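Local coordinates for multiheme cytochrome cf (Carboxydothermus ferrireducens DSM 11255, PDB 6QVM), which probably passes electrons along its eleven c-type hemes, through the S-layer, to insoluble extracellular Fe(III), at residues C35-Q40 and A92-Y97; L77-V82 and Y213-P218; T226-S231 and L360-G365. One frame throughout, in Å; residues are numbered along the deposited sequence.

In the fold
The three contacts follow one another inward, from the N-terminal region toward the middle of the chain, their centres about 32, 26 and 15 Å from the chain's centre; all are partly buried. Contacts 1 and 3 each hold a heme-binding helix and one axial histidine. Contact 2 lies between them, its Leu77 lining the heme of contact 1 and its Val82 that of contact 3. It is hydrogen-bonded to both neighbours (Thr78 with Tyr37 and Cys38; Leu77 with Thr364, Arg215 with Ala363), whereas contacts 1 and 3 do not touch. Chemistry changes along the row: a short phenol-carboxylate bond, an arginine laid on a helix start, a weak lysine-carbonyl bond.

Contact 1: residues C35-Q40 and A92-Y97; sequences CSYCHQ and AVDLNY. With HEC (heme c), chain E.
Tyr37 OH is gripped from two directions by the loop 92-97. It donates to Asp94 OD2 at 2.6 Å, and it accepts a 3.0 Å bond from a water that also donates to Ala92 O. The carboxylate offers its anti lone pair, the one turned away from OD1, and lies at the edge of the phenol ring, with the two planes only 24° apart. Each side chain has CG anti to its backbone N (chi1 -174° for Tyr37, -169° for Asp94), and the two reach toward each other from opposite directions. The other oxygen, Asp94 OD1, is met from above the carboxylate plane by Asn96 N at 3.0 Å, an Asx turn that fixes the rotation of the acid. Tyr97 runs alongside Tyr37 in the opposite sense, CE2 of Tyr97 being 4.1 Å from CE1 of Tyr37, and Lys33 makes a cation-pi contact with both rings.

Tyr37 is one of the two residues between the cysteines of a CXXCH heme-binding motif. Cys35 SG and Cys38 SG form thioethers to the porphyrin, while His39 NE2 binds the iron FE at 1.9 Å and His39 ND1 is hydrogen-bonded to Ile75 O. The second axial ligand is the N atom of Thr24, the first modelled residue and probably the mature N-terminus, as in cytochrome f. Arg80, in a long and weak ion pair with Asp94, may slightly favour the ionised acid. A charged acceptor is consistent with the short phenol bond, through which the loop is tied to the heme-bearing helix.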
loop_
_atom_site.group_PDB
_atom_site.type_symbol
_atom_site.label_atom_id
_atom_site.label_comp_id
_atom_site.label_asym_id
_atom_site.label_seq_id
_atom_site.Cartn_x
_atom_site.Cartn_y
_atom_site.Cartn_z
ATOM N N CYS A 35 11.329 -22.723 -21.345
ATOM C CA CYS A 35 10.772 -21.397 -21.116
ATOM C C CYS A 35 9.273 -21.405 -21.374
ATOM O O CYS A 35 8.490 -20.861 -20.590
ATOM C CB CYS A 35 11.456 -20.372 -22.023
ATOM S SG CYS A 35 13.255 -20.452 -22.054
ATOM N N SER A 36 8.859 -22.044 -22.470
ATOM C CA SER A 36 7.458 -22.063 -22.871
ATOM C C SER A 36 6.564 -22.792 -21.874
ATOM O O SER A 36 5.337 -22.705 -21.990
ATOM C CB SER A 36 7.328 -22.709 -24.252
ATOM O OG SER A 36 7.558 -24.106 -24.177
ATOM N N TYR A 37 7.147 -23.514 -20.915
ATOM C CA TYR A 37 6.351 -24.183 -19.890
ATOM C C TYR A 37 5.715 -23.168 -18.944
ATOM O O TYR A 37 4.547 -23.310 -18.564
ATOM C CB TYR A 37 7.230 -25.180 -19.129
ATOM C CG TYR A 37 6.500 -26.059 -18.131
ATOM C CD1 TYR A 37 5.742 -27.143 -18.554
ATOM C CD2 TYR A 37 6.581 -25.812 -16.765
ATOM C CE1 TYR A 37 5.076 -27.951 -17.647
ATOM C CE2 TYR A 37 5.915 -26.615 -15.849
ATOM C CZ TYR A 37 5.170 -27.688 -16.296
ATOM O OH TYR A 37 4.506 -28.495 -15.395
ATOM N N CYS A 38 6.461 -22.123 -18.578
ATOM C CA CYS A 38 5.977 -21.092 -17.672
ATOM C C CYS A 38 5.695 -19.761 -18.349
ATOM O O CYS A 38 4.959 -18.947 -17.784
ATOM C CB CYS A 38 6.984 -20.856 -16.542
ATOM S SG CYS A 38 7.359 -22.319 -15.546
ATOM N N HIS A 39 6.260 -19.512 -19.528
ATOM C CA HIS A 39 6.093 -18.245 -20.225
ATOM C C HIS A 39 5.320 -18.452 -21.518
ATOM O O HIS A 39 5.482 -19.472 -22.196
ATOM C CB HIS A 39 7.444 -17.597 -20.545
ATOM C CG HIS A 39 8.227 -17.200 -19.336
ATOM N ND1 HIS A 39 8.046 -15.993 -18.693
ATOM C CD2 HIS A 39 9.193 -17.852 -18.649
ATOM C CE1 HIS A 39 8.869 -15.920 -17.661
ATOM N NE2 HIS A 39 9.578 -17.034 -17.614
ATOM N N GLN A 40 4.483 -17.476 -21.857
ATOM C CA GLN A 40 3.810 -17.478 -23.145
ATOM C C GLN A 40 4.770 -17.045 -24.244
ATOM O O GLN A 40 5.640 -16.192 -24.043
ATOM C CB GLN A 40 2.589 -16.558 -23.128
ATOM C CG GLN A 40 1.476 -17.038 -22.208
ATOM C CD GLN A 40 0.318 -16.062 -22.136
ATOM O OE1 GLN A 40 -0.216 -15.645 -23.160
ATOM N NE2 GLN A 40 -0.062 -15.677 -20.923
ATOM N N ALA A 92 4.017 -26.944 -9.516
ATOM C CA ALA A 92 2.787 -27.624 -9.154
ATOM C C ALA A 92 2.807 -29.051 -9.693
ATOM O O ALA A 92 3.624 -29.412 -10.546
ATOM C CB ALA A 92 1.578 -26.870 -9.702
ATOM N N VAL A 93 1.892 -29.871 -9.182
ATOM C CA VAL A 93 1.760 -31.229 -9.689
ATOM C C VAL A 93 1.242 -31.183 -11.119
ATOM O O VAL A 93 0.277 -30.472 -11.428
ATOM C CB VAL A 93 0.840 -32.056 -8.781
ATOM C CG1 VAL A 93 0.389 -33.333 -9.479
ATOM C CG2 VAL A 93 1.555 -32.396 -7.482
ATOM N N ASP A 94 1.883 -31.946 -12.001
ATOM C CA ASP A 94 1.545 -31.971 -13.420
ATOM C C ASP A 94 1.359 -33.422 -13.841
ATOM O O ASP A 94 2.323 -34.194 -13.856
ATOM C CB ASP A 94 2.637 -31.289 -14.250
ATOM C CG ASP A 94 2.225 -31.056 -15.699
ATOM O OD1 ASP A 94 1.261 -31.700 -16.172
ATOM O OD2 ASP A 94 2.881 -30.223 -16.368
ATOM N N LEU A 95 0.126 -33.784 -14.206
ATOM C CA LEU A 95 -0.176 -35.165 -14.568
ATOM C C LEU A 95 0.477 -35.591 -15.875
ATOM O O LEU A 95 0.496 -36.788 -16.171
ATOM C CB LEU A 95 -1.689 -35.370 -14.653
ATOM C CG LEU A 95 -2.468 -35.174 -13.348
ATOM C CD1 LEU A 95 -3.946 -35.490 -13.539
ATOM C CD2 LEU A 95 -1.877 -36.005 -12.216
ATOM N N ASN A 96 1.005 -34.648 -16.658
ATOM C CA ASN A 96 1.770 -35.007 -17.844
ATOM C C ASN A 96 3.137 -35.590 -17.506
ATOM O O ASN A 96 3.757 -36.207 -18.377
ATOM C CB ASN A 96 1.948 -33.784 -18.749
ATOM C CG ASN A 96 0.655 -33.340 -19.402
ATOM O OD1 ASN A 96 -0.190 -34.159 -19.757
ATOM N ND2 ASN A 96 0.501 -32.036 -19.580
ATOM N N TYR A 97 3.612 -35.423 -16.269
ATOM C CA TYR A 97 4.989 -35.774 -15.929
ATOM C C TYR A 97 5.160 -36.482 -14.592
ATOM O O TYR A 97 6.128 -37.233 -14.443
ATOM C CB TYR A 97 5.865 -34.514 -15.921
ATOM C CG TYR A 97 5.919 -33.775 -17.238
ATOM C CD1 TYR A 97 6.690 -34.252 -18.289
ATOM C CD2 TYR A 97 5.213 -32.593 -17.427
ATOM C CE1 TYR A 97 6.751 -33.581 -19.497
ATOM C CE2 TYR A 97 5.270 -31.912 -18.630
ATOM C CZ TYR A 97 6.041 -32.410 -19.661
ATOM O OH TYR A 97 6.096 -31.733 -20.857
HETATM FE FE HEC E . 11.134 -17.151 -16.507
HETATM C CHA HEC E . 10.547 -14.131 -14.961
HETATM C CHB HEC E . 13.000 -15.555 -18.896
HETATM C CHC HEC E . 11.909 -20.200 -17.916
HETATM C CHD HEC E . 8.974 -18.745 -14.307
HETATM N NA HEC E . 11.680 -15.218 -16.853
HETATM C C1A HEC E . 11.296 -14.115 -16.115
HETATM C C2A HEC E . 11.827 -12.929 -16.753
HETATM C C3A HEC E . 12.493 -13.325 -17.851
HETATM C C4A HEC E . 12.413 -14.768 -17.931
HETATM C CMA HEC E . 13.232 -12.422 -18.859
HETATM C CAA HEC E . 11.609 -11.483 -16.244
HETATM C CBA HEC E . 12.932 -10.865 -15.799
HETATM C CGA HEC E . 13.314 -11.370 -14.435
HETATM O O1A HEC E . 14.538 -11.534 -14.185
HETATM O O2A HEC E . 12.404 -11.606 -13.598
HETATM N NB HEC E . 12.235 -17.766 -18.108
HETATM C C1B HEC E . 12.963 -16.934 -18.938
HETATM C C2B HEC E . 13.684 -17.765 -19.877
HETATM C C3B HEC E . 13.378 -19.052 -19.619
HETATM C C4B HEC E . 12.469 -19.075 -18.488
HETATM C CMB HEC E . 14.597 -17.207 -20.993
HETATM C CAB HEC E . 13.896 -20.307 -20.363
HETATM C CBB HEC E . 15.429 -20.459 -20.235
HETATM N NC HEC E . 10.527 -19.086 -16.197
HETATM C C1C HEC E . 11.005 -20.199 -16.870
HETATM C C2C HEC E . 10.389 -21.384 -16.294
HETATM C C3C HEC E . 9.615 -20.990 -15.258
HETATM C C4C HEC E . 9.670 -19.535 -15.201
HETATM C CMC HEC E . 10.714 -22.832 -16.733
HETATM C CAC HEC E . 8.731 -21.864 -14.319
HETATM C CBC HEC E . 9.525 -22.947 -13.552
HETATM N ND HEC E . 9.945 -16.536 -14.892
HETATM C C1D HEC E . 9.141 -17.386 -14.131
HETATM C C2D HEC E . 8.496 -16.607 -13.101
HETATM C C3D HEC E . 8.989 -15.170 -13.312
HETATM C C4D HEC E . 9.885 -15.222 -14.439
HETATM C CMD HEC E . 7.524 -17.116 -12.017
HETATM C CAD HEC E . 8.635 -13.920 -12.486
HETATM C CBD HEC E . 9.621 -13.867 -11.322
HETATM C CGD HEC E . 9.407 -12.627 -10.494
HETATM O O1D HEC E . 9.240 -11.525 -11.083
HETATM O O2D HEC E . 9.418 -12.748 -9.240
HETATM O O HOH W 1 3.275 -27.701 -12.722
#

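Contact 2: residues L77-V82 and Y213-P218; sequences LTERGV and YPRVLP
Leu77 reaches Arg215 through water: one molecule donates to Leu77 O and accepts from Arg215 NH1 at 2.9 Å, lying in the guanidinium plane at its edge. The next residue, Thr78, is the N-cap of helix 79-86, its OG1 receiving Gly81 N at 3.3 Å. The same hydroxyl is also hydrogen-bonded to Tyr37 O, joining the helix start to the heme-binding helix 35-38.

Glu79 follows as the main platform for the arginine. Its CB sits over one face of the guanidinium, 3.6 Å above the plane and nearer its margin than its middle, and Glu79 CG lies against Arg215 NE. Glu79 is extended, with CG anti to the backbone N (chi1 176°), and Arg215 is equally straight from CG to NE; the two chains run antiparallel to one another, which lays the carboxylate beside the arginine's methylene, Glu79 CD being 3.7 Å from Arg215 CD. Glu79 OE2 is still 4.4 Å from Arg215 NE and well out of the guanidinium plane, an attraction of charges without an N-H aimed at the acid. One turn on, Val82 CG2 touches Arg215 NH2 at 3.9 Å.

Arg215 thus spans from the loop after helix 199-212 to the first turn of helix 79-86. Around this link, Arg111 of helix 102-113 takes the acid end of Glu79 in a salt bridge, Ala363 O accepts a hydrogen bond from Arg215 NH2, and helix 359-362 packs against Leu217 and Pro218 farther along the loop.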
loop_
_atom_site.group_PDB
_atom_site.type_symbol
_atom_site.label_atom_id
_atom_site.label_comp_id
_atom_site.label_asym_id
_atom_site.label_seq_id
_atom_site.Cartn_x
_atom_site.Cartn_y
_atom_site.Cartn_z
ATOM N N LEU A 77 3.131 -15.041 -17.977
ATOM C CA LEU A 77 3.165 -16.392 -17.442
ATOM C C LEU A 77 2.008 -17.225 -17.976
ATOM O O LEU A 77 0.899 -16.725 -18.184
ATOM C CB LEU A 77 3.120 -16.361 -15.916
ATOM C CG LEU A 77 4.244 -15.599 -15.217
ATOM C CD1 LEU A 77 3.976 -15.505 -13.724
ATOM C CD2 LEU A 77 5.584 -16.265 -15.476
ATOM N N THR A 78 2.283 -18.506 -18.206
ATOM C CA THR A 78 1.233 -19.483 -18.434
ATOM C C THR A 78 0.579 -19.850 -17.103
ATOM O O THR A 78 0.977 -19.375 -16.036
ATOM C CB THR A 78 1.799 -20.731 -19.112
ATOM O OG1 THR A 78 2.751 -21.364 -18.244
ATOM C CG2 THR A 78 2.487 -20.364 -20.423
ATOM N N GLU A 79 -0.442 -20.710 -17.163
ATOM C CA GLU A 79 -1.037 -21.216 -15.930
ATOM C C GLU A 79 0.021 -21.901 -15.076
ATOM O O GLU A 79 0.072 -21.722 -13.854
ATOM C CB GLU A 79 -2.171 -22.189 -16.242
ATOM C CG GLU A 79 -2.773 -22.831 -15.000
ATOM C CD GLU A 79 -3.917 -23.781 -15.325
ATOM O OE1 GLU A 79 -3.921 -24.388 -16.426
ATOM O OE2 GLU A 79 -4.821 -23.912 -14.472
ATOM N N ARG A 80 0.881 -22.693 -15.718
ATOM C CA ARG A 80 1.939 -23.389 -14.993
ATOM C C ARG A 80 2.899 -22.403 -14.339
ATOM O O ARG A 80 3.383 -22.641 -13.225
ATOM C CB ARG A 80 2.687 -24.341 -15.928
ATOM C CG ARG A 80 1.850 -25.520 -16.385
ATOM C CD ARG A 80 1.632 -26.503 -15.242
ATOM N NE ARG A 80 0.423 -27.300 -15.412
ATOM C CZ ARG A 80 -0.049 -28.128 -14.487
ATOM N NH1 ARG A 80 0.597 -28.263 -13.338
ATOM N NH2 ARG A 80 -1.166 -28.808 -14.702
ATOM N N GLY A 81 3.197 -21.295 -15.022
ATOM C CA GLY A 81 4.060 -20.285 -14.423
ATOM C C GLY A 81 3.414 -19.608 -13.228
ATOM O O GLY A 81 4.058 -19.377 -12.199
ATOM N N VAL A 82 2.124 -19.283 -13.352
ATOM C CA VAL A 82 1.367 -18.726 -12.236
ATOM C C VAL A 82 1.402 -19.672 -11.040
ATOM O O VAL A 82 1.774 -19.279 -9.926
ATOM C CB VAL A 82 -0.079 -18.428 -12.668
ATOM C CG1 VAL A 82 -0.938 -18.154 -11.456
ATOM C CG2 VAL A 82 -0.120 -17.257 -13.635
ATOM N N TYR A 213 -14.167 -26.999 -16.585
ATOM C CA TYR A 213 -13.786 -25.808 -15.828
ATOM C C TYR A 213 -12.657 -25.083 -16.558
ATOM O O TYR A 213 -11.515 -25.058 -16.082
ATOM C CB TYR A 213 -13.349 -26.162 -14.407
ATOM C CG TYR A 213 -14.251 -27.144 -13.696
ATOM C CD1 TYR A 213 -15.423 -26.725 -13.084
ATOM C CD2 TYR A 213 -13.923 -28.492 -13.631
ATOM C CE1 TYR A 213 -16.245 -27.622 -12.429
ATOM C CE2 TYR A 213 -14.737 -29.393 -12.979
ATOM C CZ TYR A 213 -15.892 -28.955 -12.379
ATOM O OH TYR A 213 -16.700 -29.855 -11.731
ATOM N N PRO A 214 -12.941 -24.473 -17.706
ATOM C CA PRO A 214 -11.866 -23.854 -18.488
ATOM C C PRO A 214 -11.351 -22.584 -17.834
ATOM O O PRO A 214 -12.075 -21.869 -17.140
ATOM C CB PRO A 214 -12.535 -23.553 -19.831
ATOM C CG PRO A 214 -13.962 -23.340 -19.479
ATOM C CD PRO A 214 -14.263 -24.265 -18.325
ATOM N N ARG A 215 -10.071 -22.311 -18.064
ATOM C CA ARG A 215 -9.423 -21.140 -17.489
ATOM C C ARG A 215 -9.691 -19.943 -18.392
ATOM O O ARG A 215 -9.240 -19.914 -19.542
ATOM C CB ARG A 215 -7.929 -21.397 -17.322
ATOM C CG ARG A 215 -7.164 -20.255 -16.677
ATOM C CD ARG A 215 -5.794 -20.714 -16.223
ATOM N NE ARG A 215 -5.091 -19.681 -15.465
ATOM C CZ ARG A 215 -4.174 -18.860 -15.974
ATOM N NH1 ARG A 215 -3.833 -18.942 -17.255
ATOM N NH2 ARG A 215 -3.588 -17.957 -15.197
ATOM N N VAL A 216 -10.420 -18.957 -17.881
ATOM C CA VAL A 216 -10.882 -17.829 -18.685
ATOM C C VAL A 216 -10.023 -16.610 -18.380
ATOM O O VAL A 216 -9.789 -16.283 -17.209
ATOM C CB VAL A 216 -12.370 -17.530 -18.428
ATOM C CG1 VAL A 216 -12.838 -16.344 -19.270
ATOM C CG2 VAL A 216 -13.220 -18.754 -18.716
ATOM N N LEU A 217 -9.556 -15.941 -19.432
ATOM C CA LEU A 217 -8.819 -14.698 -19.259
ATOM C C LEU A 217 -9.721 -13.657 -18.605
ATOM O O LEU A 217 -10.828 -13.414 -19.097
ATOM C CB LEU A 217 -8.325 -14.189 -20.614
ATOM C CG LEU A 217 -7.197 -13.168 -20.635
ATOM C CD1 LEU A 217 -5.912 -13.793 -20.129
ATOM C CD2 LEU A 217 -7.020 -12.627 -22.045
ATOM N N PRO A 218 -9.302 -13.036 -17.508
ATOM C CA PRO A 218 -10.137 -12.013 -16.865
ATOM C C PRO A 218 -10.162 -10.713 -17.649
ATOM O O PRO A 218 -9.216 -10.363 -18.357
ATOM C CB PRO A 218 -9.462 -11.801 -15.499
ATOM C CG PRO A 218 -8.511 -12.959 -15.338
ATOM C CD PRO A 218 -8.088 -13.312 -16.728
HETATM O O HOH W 2 -1.570 -17.165 -17.874
#

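Contact 3: residues T226-S231 and L360-G365; sequences TKKCQS and LHAATG. With HEC (heme c), chain G.
The His361 ring stands on the porphyrin plane that joins the two segments. Its NE2 binds the iron FE at 1.9 Å, and the pyrrole nitrogen NB lies at the imidazole edge. A hydrogen bond from His361 ND1 to Asp366 O fixes the ring's rotation and would make the imidazole a somewhat stronger donor to iron. His233 NE2 completes the axial pair, giving bis-histidine ligation. At the rim of the macrocycle, Cys229 SG forms the thioether to CAB, as the first cysteine of the CXXCH motif whose histidine is His233.

Beside the heme methyl CMC the segments meet directly. Ala362 CB lies 3.7 Å from CMC, and Lys228 CG packs against both. The bent lysine chain passes Ala362 CB, and Lys228 NZ comes within 3.3 Å of Ala362 O, a weak hydrogen bond. Ser231 OG donates to Lys228 O, and Thr364 OG1 to Leu360 O, closing the turn that contains His361.

With so slight a direct polar link, the heme is the chief connection: helix 226-233 gives a thioether from Cys229 and one axial ligand, His233; helix 359-362 gives the other, His361. Bis-histidine ligation fills both axial sites, consistent with a heme that transfers electrons.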
loop_
_atom_site.group_PDB
_atom_site.type_symbol
_atom_site.label_atom_id
_atom_site.label_comp_id
_atom_site.label_asym_id
_atom_site.label_seq_id
_atom_site.Cartn_x
_atom_site.Cartn_y
_atom_site.Cartn_z
ATOM N N THR A 226 -7.241 -9.445 -2.344
ATOM C CA THR A 226 -5.938 -9.280 -1.705
ATOM C C THR A 226 -5.215 -10.612 -1.545
ATOM O O THR A 226 -3.998 -10.700 -1.748
ATOM C CB THR A 226 -6.121 -8.596 -0.347
ATOM O OG1 THR A 226 -6.406 -7.208 -0.552
ATOM C CG2 THR A 226 -4.878 -8.757 0.536
ATOM N N LYS A 227 -5.958 -11.667 -1.210
ATOM C CA LYS A 227 -5.334 -12.959 -0.945
ATOM C C LYS A 227 -4.607 -13.479 -2.181
ATOM O O LYS A 227 -3.546 -14.107 -2.073
ATOM C CB LYS A 227 -6.385 -13.952 -0.455
ATOM C CG LYS A 227 -5.843 -15.071 0.416
ATOM N N LYS A 228 -5.149 -13.205 -3.372
ATOM C CA LYS A 228 -4.486 -13.632 -4.604
ATOM C C LYS A 228 -3.200 -12.848 -4.844
ATOM O O LYS A 228 -2.185 -13.420 -5.263
ATOM C CB LYS A 228 -5.436 -13.484 -5.792
ATOM C CG LYS A 228 -4.881 -13.981 -7.113
ATOM C CD LYS A 228 -5.441 -15.349 -7.473
ATOM C CE LYS A 228 -5.935 -15.397 -8.917
ATOM N NZ LYS A 228 -4.827 -15.545 -9.900
ATOM N N CYS A 229 -3.221 -11.537 -4.580
ATOM C CA CYS A 229 -2.005 -10.736 -4.685
ATOM C C CYS A 229 -0.911 -11.283 -3.777
ATOM O O CYS A 229 0.252 -11.390 -4.186
ATOM C CB CYS A 229 -2.298 -9.275 -4.336
ATOM S SG CYS A 229 -3.759 -8.560 -5.133
ATOM N N GLN A 230 -1.270 -11.644 -2.543
ATOM C CA GLN A 230 -0.281 -12.112 -1.582
ATOM C C GLN A 230 0.283 -13.476 -1.962
ATOM O O GLN A 230 1.424 -13.784 -1.607
ATOM C CB GLN A 230 -0.902 -12.156 -0.186
ATOM C CG GLN A 230 -1.210 -10.781 0.392
ATOM C CD GLN A 230 -1.954 -10.856 1.707
ATOM O OE1 GLN A 230 -2.926 -11.599 1.846
ATOM N NE2 GLN A 230 -1.494 -10.094 2.691
ATOM N N SER A 231 -0.486 -14.297 -2.685
ATOM C CA SER A 231 -0.028 -15.635 -3.038
ATOM C C SER A 231 1.214 -15.612 -3.924
ATOM O O SER A 231 1.963 -16.596 -3.940
ATOM C CB SER A 231 -1.160 -16.407 -3.728
ATOM O OG SER A 231 -1.429 -15.866 -5.013
ATOM N N LEU A 360 -6.571 -9.522 -14.237
ATOM C CA LEU A 360 -5.787 -9.828 -15.430
ATOM C C LEU A 360 -4.298 -9.889 -15.111
ATOM O O LEU A 360 -3.578 -10.750 -15.630
ATOM C CB LEU A 360 -6.062 -8.799 -16.525
ATOM C CG LEU A 360 -5.310 -8.967 -17.854
ATOM C CD1 LEU A 360 -5.545 -10.343 -18.453
ATOM C CD2 LEU A 360 -5.725 -7.878 -18.837
ATOM N N HIS A 361 -3.817 -8.983 -14.255
ATOM C CA HIS A 361 -2.423 -9.041 -13.824
ATOM C C HIS A 361 -2.145 -10.316 -13.036
ATOM O O HIS A 361 -1.125 -10.983 -13.246
ATOM C CB HIS A 361 -2.078 -7.816 -12.981
ATOM C CG HIS A 361 -0.792 -7.955 -12.235
ATOM N ND1 HIS A 361 0.436 -7.911 -12.859
ATOM C CD2 HIS A 361 -0.541 -8.165 -10.922
ATOM C CE1 HIS A 361 1.391 -8.062 -11.958
ATOM N NE2 HIS A 361 0.824 -8.229 -10.776
ATOM N N ALA A 362 -3.054 -10.677 -12.126
ATOM C CA ALA A 362 -2.846 -11.844 -11.277
ATOM C C ALA A 362 -2.840 -13.150 -12.064
ATOM O O ALA A 362 -2.302 -14.150 -11.575
ATOM C CB ALA A 362 -3.923 -11.900 -10.192
ATOM N N ALA A 363 -3.426 -13.164 -13.259
ATOM C CA ALA A 363 -3.453 -14.366 -14.079
ATOM C C ALA A 363 -2.284 -14.452 -15.050
ATOM O O ALA A 363 -2.128 -15.480 -15.719
ATOM C CB ALA A 363 -4.770 -14.448 -14.861
ATOM N N THR A 364 -1.463 -13.404 -15.146
ATOM C CA THR A 364 -0.362 -13.376 -16.106
ATOM C C THR A 364 0.962 -12.898 -15.530
ATOM O O THR A 364 1.999 -13.169 -16.144
ATOM C CB THR A 364 -0.711 -12.485 -17.305
ATOM O OG1 THR A 364 -0.832 -11.129 -16.859
ATOM C CG2 THR A 364 -2.014 -12.924 -17.953
ATOM N N GLY A 365 0.981 -12.206 -14.393
ATOM C CA GLY A 365 2.212 -11.580 -13.936
ATOM C C GLY A 365 2.690 -10.464 -14.838
ATOM O O GLY A 365 3.885 -10.148 -14.852
HETATM FE FE HEC G . 1.925 -8.666 -9.247
HETATM C CHA HEC G . 4.485 -6.901 -10.714
HETATM C CHB HEC G . 0.866 -5.798 -7.669
HETATM C CHC HEC G . -0.822 -10.333 -8.024
HETATM C CHD HEC G . 3.256 -11.658 -10.275
HETATM N NA HEC G . 2.564 -6.727 -9.175
HETATM C C1A HEC G . 3.630 -6.202 -9.884
HETATM C C2A HEC G . 3.707 -4.786 -9.585
HETATM C C3A HEC G . 2.712 -4.482 -8.744
HETATM C C4A HEC G . 1.978 -5.696 -8.469
HETATM C CMA HEC G . 2.409 -3.084 -8.164
HETATM C CAA HEC G . 4.750 -3.808 -10.164
HETATM C CBA HEC G . 4.209 -3.310 -11.505
HETATM C CGA HEC G . 5.186 -2.356 -12.147
HETATM O O1A HEC G . 6.410 -2.667 -12.197
HETATM O O2A HEC G . 4.726 -1.279 -12.612
HETATM N NB HEC G . 0.341 -8.176 -8.016
HETATM C C1B HEC G . 0.020 -6.889 -7.622
HETATM C C2B HEC G . -1.358 -6.894 -7.156
HETATM C C3B HEC G . -1.820 -8.157 -7.240
HETATM C C4B HEC G . -0.757 -8.981 -7.789
HETATM C CMB HEC G . -2.096 -5.653 -6.602
HETATM C CAB HEC G . -3.226 -8.676 -6.858
HETATM C CBB HEC G . -4.283 -8.130 -7.842
HETATM N NC HEC G . 1.346 -10.620 -9.140
HETATM C C1C HEC G . 0.168 -11.094 -8.598
HETATM C C2C HEC G . 0.054 -12.514 -8.870
HETATM C C3C HEC G . 1.217 -12.908 -9.429
HETATM C C4C HEC G . 2.029 -11.714 -9.641
HETATM C CMC HEC G . -1.084 -13.422 -8.339
HETATM C CAC HEC G . 1.622 -14.353 -9.828
HETATM C CBC HEC G . 0.670 -14.905 -10.903
HETATM N ND HEC G . 3.612 -9.188 -10.317
HETATM C C1D HEC G . 3.931 -10.506 -10.649
HETATM C C2D HEC G . 5.130 -10.490 -11.449
HETATM C C3D HEC G . 5.515 -9.014 -11.599
HETATM C C4D HEC G . 4.520 -8.275 -10.855
HETATM C CMD HEC G . 5.849 -11.713 -12.048
HETATM C CAD HEC G . 6.723 -8.461 -12.381
HETATM C CBD HEC G . 7.966 -8.597 -11.513
HETATM C CGD HEC G . 7.810 -7.701 -10.314
HETATM O O1D HEC G . 7.860 -6.456 -10.493
HETATM O O2D HEC G . 7.632 -8.228 -9.185
#